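Local coordinates for protein uroporphyrin-III C-methyltransferase (Thermus thermophilus, PDB 1VE2) that probably methylates uroporphyrinogen III with S-adenosyl-L-methionine as methyl donor, a step in the biosynthesis of modified tetrapyrroles, at residues A[3-8]-A[79-84]; A[19-24]-A[108-113]; A[29-34]-A[47-52]. One frame throughout, in Å; residues are numbered along the deposited sequence.

Contact 1 of 3, residues A[3-8]-A[79-84]; sequences GKVYLV and RVVARL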
loop_
_atom_site.group_PDB
_atom_site.type_symbol
_atom_site.label_atom_id
_atom_site.label_comp_id
_atom_site.label_asym_id
_atom_site.label_seq_id
_atom_site.Cartn_x
_atom_site.Cartn_y
_atom_site.Cartn_z
ATOM N N GLY A 3 13.914 -8.388 25.164
ATOM C CA GLY A 3 14.047 -8.585 23.736
ATOM C C GLY A 3 12.757 -8.279 23.004
ATOM O O GLY A 3 11.660 -8.469 23.533
ATOM N N LYS A 4 12.891 -7.793 21.780
ATOM C CA LYS A 4 11.735 -7.460 20.966
ATOM C C LYS A 4 12.170 -7.352 19.522
ATOM O O LYS A 4 13.279 -6.915 19.229
ATOM C CB LYS A 4 11.125 -6.137 21.421
ATOM C CG LYS A 4 9.887 -5.725 20.645
ATOM C CD LYS A 4 9.225 -4.526 21.306
ATOM C CE LYS A 4 7.930 -4.146 20.607
ATOM N NZ LYS A 4 7.308 -2.956 21.254
ATOM N N VAL A 5 11.284 -7.739 18.616
ATOM C CA VAL A 5 11.600 -7.690 17.203
ATOM C C VAL A 5 10.593 -6.818 16.472
ATOM O O VAL A 5 9.385 -6.917 16.700
ATOM C CB VAL A 5 11.575 -9.107 16.579
ATOM C CG1 VAL A 5 11.825 -9.019 15.079
ATOM C CG2 VAL A 5 12.627 -9.996 17.254
ATOM N N TYR A 6 11.098 -5.951 15.605
ATOM C CA TYR A 6 10.233 -5.093 14.807
ATOM C C TYR A 6 10.401 -5.524 13.359
ATOM O O TYR A 6 11.532 -5.656 12.889
ATOM C CB TYR A 6 10.658 -3.627 14.917
ATOM C CG TYR A 6 10.330 -2.967 16.234
ATOM C CD1 TYR A 6 9.093 -2.363 16.442
ATOM C CD2 TYR A 6 11.263 -2.937 17.270
ATOM C CE1 TYR A 6 8.790 -1.735 17.650
ATOM C CE2 TYR A 6 10.969 -2.315 18.486
ATOM C CZ TYR A 6 9.733 -1.715 18.665
ATOM O OH TYR A 6 9.438 -1.091 19.856
ATOM N N LEU A 7 9.296 -5.785 12.667
ATOM C CA LEU A 7 9.385 -6.130 11.239
ATOM C C LEU A 7 9.065 -4.779 10.610
ATOM O O LEU A 7 7.925 -4.307 10.673
ATOM C CB LEU A 7 8.350 -7.195 10.853
ATOM C CG LEU A 7 8.442 -8.519 11.637
ATOM C CD1 LEU A 7 7.501 -9.534 10.986
ATOM C CD2 LEU A 7 9.878 -9.066 11.636
ATOM N N VAL A 8 10.086 -4.164 10.021
ATOM C CA VAL A 8 9.985 -2.815 9.464
ATOM C C VAL A 8 9.997 -2.659 7.956
ATOM O O VAL A 8 10.842 -3.230 7.271
ATOM C CB VAL A 8 11.138 -1.936 10.027
ATOM C CG1 VAL A 8 10.984 -0.468 9.570
ATOM C CG2 VAL A 8 11.170 -2.053 11.542
ATOM N N ARG A 79 17.854 -8.378 23.365
ATOM C CA ARG A 79 18.059 -7.237 22.479
ATOM C C ARG A 79 16.810 -6.791 21.722
ATOM O O ARG A 79 15.888 -7.578 21.503
ATOM C CB ARG A 79 19.151 -7.560 21.457
ATOM C CG ARG A 79 20.564 -7.628 22.014
ATOM C CD ARG A 79 21.513 -8.136 20.945
ATOM N NE ARG A 79 22.906 -7.782 21.203
ATOM C CZ ARG A 79 23.393 -6.545 21.130
ATOM N NH1 ARG A 79 22.605 -5.530 20.806
ATOM N NH2 ARG A 79 24.678 -6.323 21.371
ATOM N N VAL A 80 16.798 -5.514 21.339
ATOM C CA VAL A 80 15.713 -4.931 20.551
ATOM C C VAL A 80 16.274 -4.939 19.144
ATOM O O VAL A 80 17.274 -4.285 18.871
ATOM C CB VAL A 80 15.423 -3.474 20.945
ATOM C CG1 VAL A 80 14.460 -2.844 19.938
ATOM C CG2 VAL A 80 14.835 -3.427 22.344
ATOM N N VAL A 81 15.642 -5.678 18.244
ATOM C CA VAL A 81 16.159 -5.762 16.897
ATOM C C VAL A 81 15.102 -5.503 15.838
ATOM O O VAL A 81 13.903 -5.483 16.124
ATOM C CB VAL A 81 16.808 -7.138 16.668
ATOM C CG1 VAL A 81 17.968 -7.319 17.648
ATOM C CG2 VAL A 81 15.788 -8.237 16.871
ATOM N N ALA A 82 15.561 -5.291 14.614
ATOM C CA ALA A 82 14.647 -5.020 13.520
ATOM C C ALA A 82 15.005 -5.784 12.264
ATOM O O ALA A 82 16.177 -6.019 11.972
ATOM C CB ALA A 82 14.625 -3.522 13.212
ATOM N N ARG A 83 13.964 -6.179 11.546
ATOM C CA ARG A 83 14.087 -6.855 10.266
ATOM C C ARG A 83 13.639 -5.723 9.333
ATOM O O ARG A 83 12.493 -5.277 9.409
ATOM C CB ARG A 83 13.106 -8.032 10.195
ATOM C CG ARG A 83 12.995 -8.703 8.834
ATOM C CD ARG A 83 14.191 -9.581 8.508
ATOM N NE ARG A 83 14.041 -10.180 7.188
ATOM C CZ ARG A 83 14.526 -9.667 6.062
ATOM N NH1 ARG A 83 15.219 -8.535 6.081
ATOM N NH2 ARG A 83 14.291 -10.276 4.904
ATOM N N LEU A 84 14.540 -5.241 8.483
ATOM C CA LEU A 84 14.225 -4.135 7.573
ATOM C C LEU A 84 14.033 -4.675 6.165
ATOM O O LEU A 84 14.944 -5.275 5.587
ATOM C CB LEU A 84 15.347 -3.093 7.603
ATOM C CG LEU A 84 15.142 -1.801 6.794
ATOM C CD1 LEU A 84 13.912 -1.020 7.310
ATOM C CD2 LEU A 84 16.400 -0.943 6.927
#
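Lys4 and Tyr6 of strand 4-8 use both N and O toward residues 79-84, and Val8 its N, in a parallel ladder. Lys4 N donates to Arg79 O at 3.0 Å, and Lys4 O accepts from Val81 N in a nearly straight bond (170° at the hydrogen). Tyr6 N then reaches Val81 O, Tyr6 O takes Arg83 N at 2.8 Å, and Val8 N meets Arg83 O at 2.7 Å, the ladder continuing to Lys85. Val5 and Leu7 bond on their other side to Pro108, Glu110 and Val112.

On the face bearing Tyr6, Val80 CG1 meets the edge of the phenol ring in its plane, 3.8 Å from Tyr6 CE2, while Val8 CG1 packs on Leu84 CD1. On the other face, Val5 CG2 touches Val81 CG2 at 3.6 Å. The extended Lys4 chain carries NZ to Tyr6 OH (3.2 Å) and to a salt bridge with Glu110. Arg83 CB meets Leu7 CD2, while the chain, bent at chi2, leads its guanidinium away to salt bridges with Glu98 and Asp35 and a bond to Leu33 O. Backbone pairing thus joins two inner strands of the parallel sheet, while the charged ends tie them to neighbouring elements.

Contact 2 of 3, residues A[19-24]-A[108-113]; sequences TLKALR and PFEVVP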
loop_
_atom_site.group_PDB
_atom_site.type_symbol
_atom_site.label_atom_id
_atom_site.label_comp_id
_atom_site.label_asym_id
_atom_site.label_seq_id
_atom_site.Cartn_x
_atom_site.Cartn_y
_atom_site.Cartn_z
ATOM N N THR A 19 8.038 5.909 7.327
ATOM C CA THR A 19 7.028 6.477 8.218
ATOM C C THR A 19 7.761 6.955 9.463
ATOM O O THR A 19 8.913 6.594 9.681
ATOM C CB THR A 19 5.981 5.446 8.655
ATOM O OG1 THR A 19 6.614 4.409 9.424
ATOM C CG2 THR A 19 5.295 4.849 7.434
ATOM N N LEU A 20 7.091 7.748 10.288
ATOM C CA LEU A 20 7.728 8.270 11.494
ATOM C C LEU A 20 8.108 7.160 12.473
ATOM O O LEU A 20 9.148 7.244 13.132
ATOM C CB LEU A 20 6.806 9.292 12.175
ATOM C CG LEU A 20 6.342 10.472 11.307
ATOM C CD1 LEU A 20 5.702 11.535 12.197
ATOM C CD2 LEU A 20 7.522 11.077 10.548
ATOM N N LYS A 21 7.270 6.129 12.572
ATOM C CA LYS A 21 7.547 5.009 13.470
ATOM C C LYS A 21 8.768 4.255 12.964
ATOM O O LYS A 21 9.650 3.873 13.739
ATOM C CB LYS A 21 6.349 4.049 13.536
ATOM C CG LYS A 21 6.526 2.943 14.572
ATOM C CD LYS A 21 5.241 2.180 14.804
ATOM C CE LYS A 21 5.442 1.084 15.839
ATOM N NZ LYS A 21 4.179 0.327 16.118
ATOM N N ALA A 22 8.814 4.030 11.655
ATOM C CA ALA A 22 9.945 3.317 11.075
ATOM C C ALA A 22 11.244 4.054 11.428
ATOM O O ALA A 22 12.249 3.432 11.778
ATOM C CB ALA A 22 9.771 3.209 9.563
ATOM N N LEU A 23 11.215 5.379 11.342
ATOM C CA LEU A 23 12.387 6.186 11.672
ATOM C C LEU A 23 12.806 5.945 13.118
ATOM O O LEU A 23 13.978 5.730 13.400
ATOM C CB LEU A 23 12.083 7.675 11.487
ATOM C CG LEU A 23 11.852 8.198 10.072
ATOM C CD1 LEU A 23 11.379 9.648 10.141
ATOM C CD2 LEU A 23 13.144 8.097 9.277
ATOM N N ARG A 24 11.846 5.981 14.036
ATOM C CA ARG A 24 12.175 5.776 15.440
ATOM C C ARG A 24 12.796 4.413 15.662
ATOM O O ARG A 24 13.809 4.294 16.352
ATOM C CB ARG A 24 10.937 5.916 16.335
ATOM C CG ARG A 24 11.252 5.663 17.818
ATOM C CD ARG A 24 10.029 5.816 18.721
ATOM N NE ARG A 24 9.033 4.760 18.526
ATOM C CZ ARG A 24 9.205 3.486 18.879
ATOM N NH1 ARG A 24 10.339 3.096 19.447
ATOM N NH2 ARG A 24 8.239 2.602 18.671
ATOM N N PRO A 108 8.209 -11.120 21.752
ATOM C CA PRO A 108 7.413 -9.910 21.525
ATOM C C PRO A 108 7.814 -9.277 20.190
ATOM O O PRO A 108 9.001 -9.193 19.872
ATOM C CB PRO A 108 7.780 -9.026 22.722
ATOM C CG PRO A 108 8.092 -10.030 23.797
ATOM C CD PRO A 108 8.919 -11.052 23.041
ATOM N N PHE A 109 6.832 -8.859 19.397
ATOM C CA PHE A 109 7.142 -8.234 18.112
ATOM C C PHE A 109 6.066 -7.251 17.678
ATOM O O PHE A 109 4.923 -7.319 18.133
ATOM C CB PHE A 109 7.332 -9.306 17.027
ATOM C CG PHE A 109 6.050 -9.927 16.550
ATOM C CD1 PHE A 109 5.377 -9.405 15.444
ATOM C CD2 PHE A 109 5.497 -11.014 17.220
ATOM C CE1 PHE A 109 4.162 -9.961 15.012
ATOM C CE2 PHE A 109 4.284 -11.577 16.798
ATOM C CZ PHE A 109 3.619 -11.044 15.689
ATOM N N GLU A 110 6.452 -6.322 16.808
ATOM C CA GLU A 110 5.535 -5.336 16.258
ATOM C C GLU A 110 5.868 -5.200 14.786
ATOM O O GLU A 110 7.027 -5.354 14.389
ATOM C CB GLU A 110 5.698 -3.966 16.922
ATOM C CG GLU A 110 5.301 -3.915 18.371
ATOM C CD GLU A 110 5.268 -2.495 18.918
ATOM O OE1 GLU A 110 5.231 -2.346 20.157
ATOM O OE2 GLU A 110 5.271 -1.534 18.117
ATOM N N VAL A 111 4.855 -4.910 13.981
ATOM C CA VAL A 111 5.064 -4.738 12.548
ATOM C C VAL A 111 4.847 -3.262 12.231
ATOM O O VAL A 111 3.848 -2.665 12.646
ATOM C CB VAL A 111 4.091 -5.622 11.735
ATOM C CG1 VAL A 111 4.310 -5.412 10.237
ATOM C CG2 VAL A 111 4.311 -7.094 12.113
ATOM N N VAL A 112 5.804 -2.684 11.516
ATOM C CA VAL A 112 5.785 -1.277 11.145
ATOM C C VAL A 112 5.576 -1.168 9.642
ATOM O O VAL A 112 6.486 -1.451 8.859
ATOM C CB VAL A 112 7.113 -0.616 11.531
ATOM C CG1 VAL A 112 7.102 0.866 11.165
ATOM C CG2 VAL A 112 7.357 -0.807 13.018
ATOM N N PRO A 113 4.363 -0.773 9.221
ATOM C CA PRO A 113 3.966 -0.612 7.816
ATOM C C PRO A 113 4.880 0.306 7.021
ATOM O O PRO A 113 5.472 1.232 7.574
ATOM C CB PRO A 113 2.559 -0.022 7.917
ATOM C CG PRO A 113 2.038 -0.575 9.189
ATOM C CD PRO A 113 3.231 -0.472 10.119
HETATM O O HOH W 1 8.130 2.717 6.659
HETATM O O HOH W 2 4.685 2.665 10.094
HETATM O O HOH W 3 3.045 -0.506 13.963
#
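Lys21 NZ forms a salt bridge with Glu110 OE2 at 2.9 Å, meeting the oxygen nearly along its C-O axis. The two side chains cross at about a right angle. Lys21 CG lies anti to the backbone N (chi1 -174°), and the chain is extended beyond it, bringing the ammonium from helix 20-28 over to the strand. The same NZ donates to a water at 2.6 Å, which in turn donates to Val111 O, so one ammonium serves a carboxylate and, through the water, a main-chain carbonyl. The other carboxylate oxygen, Glu110 OE1, is held by Lys4.

At the start of the helix, Thr19 is the N-cap: its OG1 accepts from Ala22 N at 3.2 Å. Two waters link this end to Pro113 O, one accepting from Thr19 N and the other bonded to Thr19 OG1 at 2.7 Å; both donate to the proline carbonyl. Thr19 CG2 also lies 3.6 Å from Pro113 O.

Val112 packs between these polar groups. Its CG1 sits against Ala22, 3.6 Å from Ala22 N and 3.9 Å from Ala22 CB, and its CG2 touches the Lys21 chain at CE. Beyond the contact, Leu20 and Leu23 pack on the second subunit, placing this helix at the dimer interface. Helix 20-28 is therefore fastened to strand 109-112, outermost in the parallel sheet within this chain, by Val112 against Ala22 and the lysine chain, flanked by a salt bridge and water-mediated bonds. One carboxylate lies between two lysines, which would probably favour its ionised form.

Contact 3 of 3, residues A[29-34]-A[47-52]; sequences AEVVLH and KGELVP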
loop_
_atom_site.group_PDB
_atom_site.type_symbol
_atom_site.label_atom_id
_atom_site.label_comp_id
_atom_site.label_asym_id
_atom_site.label_seq_id
_atom_site.Cartn_x
_atom_site.Cartn_y
_atom_site.Cartn_z
ATOM N N ALA A 29 16.771 0.420 17.374
ATOM C CA ALA A 29 17.164 -0.970 17.129
ATOM C C ALA A 29 18.674 -1.180 17.270
ATOM O O ALA A 29 19.470 -0.469 16.655
ATOM C CB ALA A 29 16.702 -1.409 15.748
ATOM N N GLU A 30 19.057 -2.169 18.073
ATOM C CA GLU A 30 20.466 -2.487 18.316
ATOM C C GLU A 30 21.097 -3.227 17.153
ATOM O O GLU A 30 22.289 -3.092 16.892
ATOM C CB GLU A 30 20.600 -3.344 19.572
ATOM C CG GLU A 30 20.079 -2.682 20.828
ATOM C CD GLU A 30 19.981 -3.653 21.985
ATOM O OE1 GLU A 30 21.004 -4.298 22.303
ATOM O OE2 GLU A 30 18.887 -3.776 22.577
ATOM N N VAL A 31 20.289 -4.030 16.469
ATOM C CA VAL A 31 20.747 -4.803 15.326
ATOM C C VAL A 31 19.644 -4.763 14.273
ATOM O O VAL A 31 18.462 -4.848 14.606
ATOM C CB VAL A 31 21.029 -6.275 15.722
ATOM C CG1 VAL A 31 21.496 -7.065 14.505
ATOM C CG2 VAL A 31 22.083 -6.329 16.823
ATOM N N VAL A 32 20.034 -4.629 13.013
ATOM C CA VAL A 32 19.070 -4.560 11.919
ATOM C C VAL A 32 19.437 -5.519 10.794
ATOM O O VAL A 32 20.472 -5.349 10.143
ATOM C CB VAL A 32 19.002 -3.132 11.336
ATOM C CG1 VAL A 32 17.935 -3.049 10.247
ATOM C CG2 VAL A 32 18.718 -2.132 12.444
ATOM N N LEU A 33 18.599 -6.534 10.580
ATOM C CA LEU A 33 18.826 -7.498 9.506
ATOM C C LEU A 33 18.068 -6.928 8.312
ATOM O O LEU A 33 16.843 -7.038 8.230
ATOM C CB LEU A 33 18.263 -8.877 9.874
ATOM C CG LEU A 33 18.599 -9.536 11.219
ATOM C CD1 LEU A 33 18.614 -11.052 11.013
ATOM C CD2 LEU A 33 19.939 -9.085 11.749
ATOM N N HIS A 34 18.802 -6.333 7.381
ATOM C CA HIS A 34 18.195 -5.678 6.230
ATOM C C HIS A 34 18.434 -6.324 4.874
ATOM O O HIS A 34 19.507 -6.868 4.611
ATOM C CB HIS A 34 18.690 -4.230 6.168
ATOM C CG HIS A 34 20.134 -4.102 5.788
ATOM N ND1 HIS A 34 20.567 -4.173 4.481
ATOM C CD2 HIS A 34 21.247 -3.933 6.542
ATOM C CE1 HIS A 34 21.882 -4.054 4.445
ATOM N NE2 HIS A 34 22.321 -3.907 5.681
ATOM N N LYS A 47 20.970 3.388 13.431
ATOM C CA LYS A 47 22.090 3.652 14.327
ATOM C C LYS A 47 22.604 2.415 15.046
ATOM O O LYS A 47 23.448 2.506 15.939
ATOM C CB LYS A 47 21.707 4.746 15.323
ATOM C CG LYS A 47 21.640 6.108 14.649
ATOM C CD LYS A 47 21.282 7.229 15.593
ATOM C CE LYS A 47 21.355 8.562 14.856
ATOM N NZ LYS A 47 20.821 9.682 15.675
ATOM N N GLY A 48 22.086 1.256 14.652
ATOM C CA GLY A 48 22.522 0.010 15.250
ATOM C C GLY A 48 23.417 -0.723 14.272
ATOM O O GLY A 48 23.828 -0.161 13.255
ATOM N N GLU A 49 23.714 -1.982 14.568
ATOM C CA GLU A 49 24.566 -2.785 13.701
ATOM C C GLU A 49 23.800 -3.275 12.474
ATOM O O GLU A 49 22.781 -3.961 12.602
ATOM C CB GLU A 49 25.101 -3.988 14.482
ATOM C CG GLU A 49 26.127 -4.825 13.732
ATOM C CD GLU A 49 26.272 -6.217 14.323
ATOM O OE1 GLU A 49 26.233 -6.348 15.567
ATOM O OE2 GLU A 49 26.429 -7.180 13.542
ATOM N N LEU A 50 24.287 -2.926 11.285
ATOM C CA LEU A 50 23.637 -3.354 10.049
ATOM C C LEU A 50 24.104 -4.738 9.614
ATOM O O LEU A 50 25.302 -4.982 9.465
ATOM C CB LEU A 50 23.916 -2.367 8.912
ATOM C CG LEU A 50 23.229 -1.000 8.946
ATOM C CD1 LEU A 50 23.631 -0.195 7.709
ATOM C CD2 LEU A 50 21.719 -1.189 8.984
ATOM N N VAL A 51 23.147 -5.635 9.401
ATOM C CA VAL A 51 23.445 -6.993 8.960
ATOM C C VAL A 51 22.669 -7.282 7.683
ATOM O O VAL A 51 21.461 -7.509 7.722
ATOM C CB VAL A 51 23.037 -8.034 10.025
ATOM C CG1 VAL A 51 23.220 -9.439 9.480
ATOM C CG2 VAL A 51 23.870 -7.844 11.278
ATOM N N PRO A 52 23.350 -7.265 6.530
ATOM C CA PRO A 52 22.684 -7.535 5.253
ATOM C C PRO A 52 22.302 -9.005 5.137
ATOM O O PRO A 52 23.057 -9.875 5.560
ATOM C CB PRO A 52 23.735 -7.126 4.223
ATOM C CG PRO A 52 25.024 -7.440 4.925
ATOM C CD PRO A 52 24.768 -6.917 6.322
HETATM O O HOH W 4 19.411 0.639 14.272
#
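Strands 31-34 and 49-52 run parallel, their short axes 4.7 Å apart at an angle of 23°, with Val31 beside Glu49 and His34 beside Pro52, and are laced by bonds from Glu49 N to Glu30 O, Val32 N to Glu49 O, Val51 N to Val32 O and, more bent (145° at the hydrogen), His34 N to Val51 O.

On the face of Val32 and His34, His34 buries more area than any other residue of the contact. With CG placed between the backbone N and the carbonyl carbon (chi1 70°), the ring extends across to the second strand. Pro52 CA lies over one ring face, 3.8 Å from the centroid, in a CH-pi contact, and Pro52 CB is 3.6 Å from His34 CE1. Leu50 CD2 meets His34 CD2 at 3.7 Å, the two side chains crossing at about a right angle, and also touches Val32 CB.

On the other face, Leu33 and Val51 lie side by side, Leu33 CD2 being 3.7 Å from Val51 CB; Val51 CG2 also reaches Val31 CG1. Where the segments begin, Gly48 CA approaches Ala29 O at 3.4 Å in a CA-H...O contact, and a water donates to Ala29 O at 2.6 Å and accepts a weak bond from Gly48 N. Helix 40-43 contributes Leu43 to the His34-Leu50 side, within this beta-alpha-beta unit. Apolar groups on both faces and main-chain bonds between them join strand 49-52, outermost within this chain, to the sheet.

All three contacts reach one five-stranded parallel sheet ordered 49-52, 31-34, 80-85, 4-9, 109-112. Contact 1 is central, and its centre lies about 9 Å from that of each of the other two. Toward contact 2, strand 4-9 pairs with strand 109-112, Leu7 O lying 2.8 Å from Val112 N, probably a hydrogen bond. Toward contact 3, Arg79 forms a salt bridge with Glu30, and Ala82 O lies 2.8 Å from Leu33 N, again probably a hydrogen bond. Contacts 2 and 3 do not touch, their nearest atoms being about 5 Å apart, but helix 20-28 is followed in the chain by strand 31-34.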